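Local coordinates for protein CurD (Moorea producens 3L, PDB 5KP7) that probably catalyses a hydroxymethylglutaryl-CoA synthase-type condensation and binds 4'-phosphopantetheine, at residues E99-C104 with S114-I119; D74-A79 with R438-V443. The protein carries 3 engineered substitutions. All blocks are in the same frame, centred on the assembly; numbering follows the deposited sequence.

In the fold
Contact 1 packs helix 115-123 on strand 98-104 of the large mixed sheet of this thiolase-like fold, whereas contact 2 joins the start of helix 75-89 to the chain's last strand, 437-442, in the separate antiparallel sheet; contact 1 is nested within the loop that contact 2 closes. Their centres are about 13 Å apart, and helix 115-123 touches both segments of contact 2. Tyr118 OH lies 3.0 Å from Arg438 N, a probable hydrogen bond, while Ile119 CD1 packs 3.6 Å from Ala79 CB. The two centres lie about 16 and 17 Å from the centre of the chain, on the same side of it and away from the pocket that holds 4'-phosphopantetheine.

Contact 1 of 2, residues E99-C104 with S114-I119; sequences EMVITC and SMSTYI
Thr103 and Ser116 are both turned with their hydroxyls beside the backbone N, chi1 -59° and -61°, and this brings the two hydroxyl oxygens together between strand and helix. Thr103 OG1 donates to Ser116 OG over 2.8 Å. The serine hydroxyl is in turn bonded to the carbonyl O of Phe132 on the next strand, giving a short relay from strand to helix to strand. Small side chains suit this place because the axes of strand 99-104 and helix 115-119 approach to 8.0 Å, at an angle of 124°. This is the helix-on-sheet packing of a beta-alpha-beta crossover, in which helix 115-123 connects strand 98-104 to strand 130-134.

The same rotation of Thr103 places its methyl CG2, anti to the backbone N, against Met115. Met115 CB lies 4.0 Å from Thr103 CG2, and the bend at chi3 folds CE back to the same distance. Ile119, one helical turn after Met115, reaches out to meet the threonine tip to tip, its CD1 being 3.3 Å from Thr103 OG1. Two residues back along the strand, the beta-branched Val101 suits an extended backbone and packs its CG1 on the small Ser116, 3.8 Å from CB, with Ile119 CG2 4.4 Å from that CG1. A valine in place of Thr103 would probably leave Ser116 OG without the donor it accepts from and set a methyl against a buried oxygen. Ser116 OG, a buried hydroxyl, thus has two hydrogen-bond partners, Thr103 OG1 and the Phe132 carbonyl, which would hold its rotation.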
# COMPACT_ATOMS: atom_id res chain seq x y z
N GLU A 99 -26.04 -1.59 -1.78
CA GLU A 99 -26.42 -2.09 -3.09
C GLU A 99 -25.26 -2.20 -4.09
O GLU A 99 -25.48 -2.41 -5.27
CB GLU A 99 -27.53 -1.21 -3.68
CG GLU A 99 -28.78 -1.25 -2.81
CD GLU A 99 -30.06 -0.88 -3.52
OE1 GLU A 99 -30.02 -0.40 -4.67
OE2 GLU A 99 -31.14 -1.06 -2.88
N MET A 100 -24.03 -2.04 -3.61
CA MET A 100 -22.85 -2.30 -4.43
C MET A 100 -21.75 -2.81 -3.52
O MET A 100 -21.51 -2.20 -2.46
CB MET A 100 -22.41 -1.05 -5.18
CG MET A 100 -21.24 -1.31 -6.12
SD MET A 100 -20.90 0.01 -7.31
CE MET A 100 -20.38 1.31 -6.31
N VAL A 101 -21.10 -3.90 -3.94
CA VAL A 101 -19.92 -4.43 -3.26
C VAL A 101 -18.80 -4.49 -4.31
O VAL A 101 -18.94 -5.18 -5.32
CB VAL A 101 -20.17 -5.83 -2.69
CG1 VAL A 101 -18.90 -6.42 -2.13
CG2 VAL A 101 -21.24 -5.81 -1.61
N ILE A 102 -17.74 -3.71 -4.09
CA ILE A 102 -16.58 -3.71 -4.97
C ILE A 102 -15.41 -4.28 -4.20
O ILE A 102 -15.00 -3.73 -3.15
CB ILE A 102 -16.19 -2.31 -5.47
CG1 ILE A 102 -17.41 -1.62 -6.12
CG2 ILE A 102 -15.05 -2.44 -6.45
CD1 ILE A 102 -17.10 -0.24 -6.70
N THR A 103 -14.86 -5.39 -4.68
CA THR A 103 -13.64 -5.94 -4.11
C THR A 103 -12.47 -5.47 -4.95
O THR A 103 -12.51 -5.59 -6.18
CB THR A 103 -13.71 -7.47 -4.06
OG1 THR A 103 -14.84 -7.84 -3.26
CG2 THR A 103 -12.48 -8.03 -3.40
N CYS A 104 -11.45 -4.94 -4.32
CA CYS A 104 -10.29 -4.33 -5.00
C CYS A 104 -9.10 -5.16 -4.64
O CYS A 104 -8.76 -5.29 -3.44
CB CYS A 104 -10.13 -2.89 -4.53
SG CYS A 104 -11.62 -1.89 -4.84
N SER A 114 -16.05 -12.84 -9.25
CA SER A 114 -15.59 -11.83 -8.29
C SER A 114 -15.63 -12.37 -6.86
O SER A 114 -16.56 -13.12 -6.47
CB SER A 114 -16.36 -10.51 -8.36
OG SER A 114 -17.71 -10.60 -7.93
N MET A 115 -14.68 -11.93 -6.05
CA MET A 115 -14.70 -12.27 -4.61
C MET A 115 -15.91 -11.65 -3.91
O MET A 115 -16.32 -12.11 -2.84
CB MET A 115 -13.37 -11.87 -3.96
CG MET A 115 -12.32 -12.79 -4.44
SD MET A 115 -10.67 -12.59 -3.68
CE MET A 115 -10.12 -11.07 -4.47
N SER A 116 -16.49 -10.62 -4.53
CA SER A 116 -17.65 -9.96 -3.98
C SER A 116 -18.82 -10.92 -3.71
O SER A 116 -19.60 -10.69 -2.79
CB SER A 116 -18.09 -8.83 -4.90
OG SER A 116 -17.03 -7.87 -5.00
N THR A 117 -18.97 -11.95 -4.55
CA THR A 117 -20.05 -12.93 -4.36
C THR A 117 -19.94 -13.70 -3.03
O THR A 117 -20.90 -13.76 -2.26
CB THR A 117 -20.10 -13.93 -5.54
OG1 THR A 117 -18.85 -14.61 -5.68
CG2 THR A 117 -20.37 -13.19 -6.84
N TYR A 118 -18.76 -14.19 -2.71
CA TYR A 118 -18.50 -14.83 -1.40
C TYR A 118 -18.66 -13.86 -0.26
O TYR A 118 -19.23 -14.18 0.77
CB TYR A 118 -17.09 -15.40 -1.36
CG TYR A 118 -16.87 -16.64 -2.19
CD1 TYR A 118 -17.44 -17.85 -1.82
CD2 TYR A 118 -15.99 -16.65 -3.24
CE1 TYR A 118 -17.20 -19.01 -2.54
CE2 TYR A 118 -15.74 -17.80 -3.98
CZ TYR A 118 -16.36 -18.99 -3.61
OH TYR A 118 -16.10 -20.15 -4.33
N ILE A 119 -18.18 -12.63 -0.45
CA ILE A 119 -18.26 -11.61 0.58
C ILE A 119 -19.72 -11.29 0.91
O ILE A 119 -20.14 -11.26 2.07
CB ILE A 119 -17.44 -10.37 0.19
CG1 ILE A 119 -15.94 -10.70 0.22
CG2 ILE A 119 -17.73 -9.20 1.11
CD1 ILE A 119 -15.08 -9.78 -0.64

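Contact 2 of 2, residues D74-A79 with R438-V443; sequences DPVSYA and RKYEWV. With SO4 (sulfate ion), chain C.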
# COMPACT_ATOMS: atom_id res chain seq x y z
N ASP A 74 -7.54 -16.53 3.00
CA ASP A 74 -7.37 -16.07 1.64
C ASP A 74 -7.92 -14.63 1.54
O ASP A 74 -8.32 -14.06 2.56
CB ASP A 74 -7.98 -17.11 0.67
CG ASP A 74 -9.48 -17.11 0.63
OD1 ASP A 74 -10.09 -16.23 1.28
OD2 ASP A 74 -10.05 -17.98 -0.07
N PRO A 75 -7.92 -14.02 0.35
CA PRO A 75 -8.39 -12.65 0.29
C PRO A 75 -9.86 -12.48 0.63
O PRO A 75 -10.23 -11.43 1.10
CB PRO A 75 -8.07 -12.23 -1.15
CG PRO A 75 -6.91 -13.08 -1.51
CD PRO A 75 -7.20 -14.41 -0.88
N VAL A 76 -10.68 -13.51 0.43
CA VAL A 76 -12.08 -13.47 0.84
C VAL A 76 -12.20 -13.42 2.35
O VAL A 76 -12.91 -12.60 2.91
CB VAL A 76 -12.87 -14.69 0.28
CG1 VAL A 76 -14.29 -14.75 0.85
CG2 VAL A 76 -12.92 -14.65 -1.25
N SER A 77 -11.53 -14.34 3.05
CA SER A 77 -11.60 -14.36 4.49
C SER A 77 -11.02 -13.08 5.10
O SER A 77 -11.61 -12.54 6.04
CB SER A 77 -10.98 -15.65 5.07
OG SER A 77 -9.58 -15.67 5.04
N TYR A 78 -9.94 -12.56 4.52
CA TYR A 78 -9.39 -11.29 4.97
C TYR A 78 -10.45 -10.18 4.80
O TYR A 78 -10.65 -9.36 5.72
CB TYR A 78 -8.12 -10.94 4.18
CG TYR A 78 -6.84 -11.29 4.88
CD1 TYR A 78 -6.48 -12.62 5.12
CD2 TYR A 78 -5.96 -10.29 5.30
CE1 TYR A 78 -5.28 -12.92 5.77
CE2 TYR A 78 -4.78 -10.60 5.94
CZ TYR A 78 -4.42 -11.90 6.15
OH TYR A 78 -3.23 -12.14 6.83
N ALA A 79 -11.08 -10.14 3.63
CA ALA A 79 -12.10 -9.14 3.33
C ALA A 79 -13.29 -9.19 4.27
O ALA A 79 -13.76 -8.14 4.75
CB ALA A 79 -12.58 -9.28 1.89
N ARG A 438 -15.09 -22.50 -2.77
CA ARG A 438 -14.44 -22.21 -1.49
C ARG A 438 -15.47 -22.20 -0.38
O ARG A 438 -16.55 -21.61 -0.52
CB ARG A 438 -13.67 -20.89 -1.55
CG ARG A 438 -12.64 -20.90 -2.64
CD ARG A 438 -11.47 -19.95 -2.40
NE ARG A 438 -10.45 -20.18 -3.42
CZ ARG A 438 -9.17 -19.89 -3.30
NH1 ARG A 438 -8.69 -19.34 -2.19
NH2 ARG A 438 -8.35 -20.19 -4.31
N LYS A 439 -15.15 -22.89 0.70
CA LYS A 439 -16.02 -23.00 1.87
C LYS A 439 -15.32 -22.34 3.03
O LYS A 439 -14.15 -22.66 3.30
CB LYS A 439 -16.29 -24.45 2.20
CG LYS A 439 -16.49 -25.36 1.01
CD LYS A 439 -17.78 -25.25 0.24
CE LYS A 439 -17.83 -26.45 -0.73
NZ LYS A 439 -19.07 -26.90 -1.49
N TYR A 440 -16.06 -21.49 3.73
CA TYR A 440 -15.54 -20.73 4.85
C TYR A 440 -16.28 -21.06 6.14
O TYR A 440 -17.43 -21.57 6.10
CB TYR A 440 -15.57 -19.21 4.56
CG TYR A 440 -14.82 -18.85 3.31
CD1 TYR A 440 -15.43 -18.92 2.07
CD2 TYR A 440 -13.44 -18.49 3.35
CE1 TYR A 440 -14.73 -18.62 0.91
CE2 TYR A 440 -12.74 -18.18 2.19
CZ TYR A 440 -13.38 -18.24 0.98
OH TYR A 440 -12.68 -17.97 -0.17
N GLU A 441 -15.64 -20.79 7.27
CA GLU A 441 -16.19 -21.14 8.60
C GLU A 441 -15.88 -20.00 9.57
O GLU A 441 -14.78 -19.46 9.58
CB GLU A 441 -15.53 -22.44 9.11
CG GLU A 441 -16.05 -22.96 10.41
CD GLU A 441 -15.48 -24.31 10.82
OE1 GLU A 441 -14.60 -24.88 10.14
OE2 GLU A 441 -15.92 -24.79 11.87
N TRP A 442 -16.86 -19.70 10.43
CA TRP A 442 -16.68 -18.79 11.54
C TRP A 442 -16.11 -19.59 12.71
O TRP A 442 -16.71 -20.58 13.12
CB TRP A 442 -18.01 -18.17 11.92
CG TRP A 442 -18.61 -17.31 10.86
CD1 TRP A 442 -19.66 -17.63 10.05
CD2 TRP A 442 -18.24 -15.98 10.53
NE1 TRP A 442 -19.94 -16.59 9.22
CE2 TRP A 442 -19.09 -15.56 9.49
CE3 TRP A 442 -17.24 -15.10 10.99
CZ2 TRP A 442 -19.00 -14.29 8.93
CZ3 TRP A 442 -17.17 -13.84 10.43
CH2 TRP A 442 -18.04 -13.45 9.39
N VAL A 443 -15.00 -19.16 13.25
CA VAL A 443 -14.33 -19.90 14.33
C VAL A 443 -14.06 -19.01 15.54
O VAL A 443 -13.72 -19.53 16.62
CB VAL A 443 -13.04 -20.58 13.82
CG1 VAL A 443 -13.38 -21.53 12.68
CG2 VAL A 443 -12.01 -19.57 13.36
OXT VAL A 443 -14.21 -17.78 15.47
S SO4 C . -21.39 -28.95 0.22
O1 SO4 C . -22.69 -29.18 0.89
O2 SO4 C . -21.17 -29.98 -0.81
O3 SO4 C . -21.41 -27.61 -0.41
O4 SO4 C . -20.29 -29.00 1.22
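Arg438 runs extended from CG to NE and presents NH1 at the edge of its guanidinium to Asp74 OD2, forming a salt bridge of 2.9 Å with an N-H...O angle of 154°. Asp74 OD2 is met on its anti side, somewhat out of the carboxylate plane, and the two flat groups are tilted 31° apart. A long arginine suits this position, as it spans from the strand to the buried acid.

Lys439 points the other way, its NZ giving a hydrogen bond of 2.7 Å to O3 of a sulfate ion that probably comes from the crystallisation liquor.

Tyr440 comes next and turns back to the helix. Its OH donates over 2.6 Å to Asp74 OD2, which receives it on its syn lone pair, the side of OD1, so one oxygen takes two donors from this strand, which would probably stabilise its negative charge. The other oxygen, OD1, caps the helix by accepting from Ser77 N at 3.0 Å; Asp74 N bonds back to Ser77 OG, completing a capping box at the start of helix 75-89. Val76 CG1 lies over one face of the Tyr440 ring, 4.0 Å from its centroid, in a CH-pi contact, and the ring of Tyr122 meets Tyr440 edge-to-face.

Glu441 faces away from the helix and bonds through OE1 to Tyr412 OH. The electron-rich indole of Trp442 makes a cation-pi pair with Lys84, further along helix 75-89.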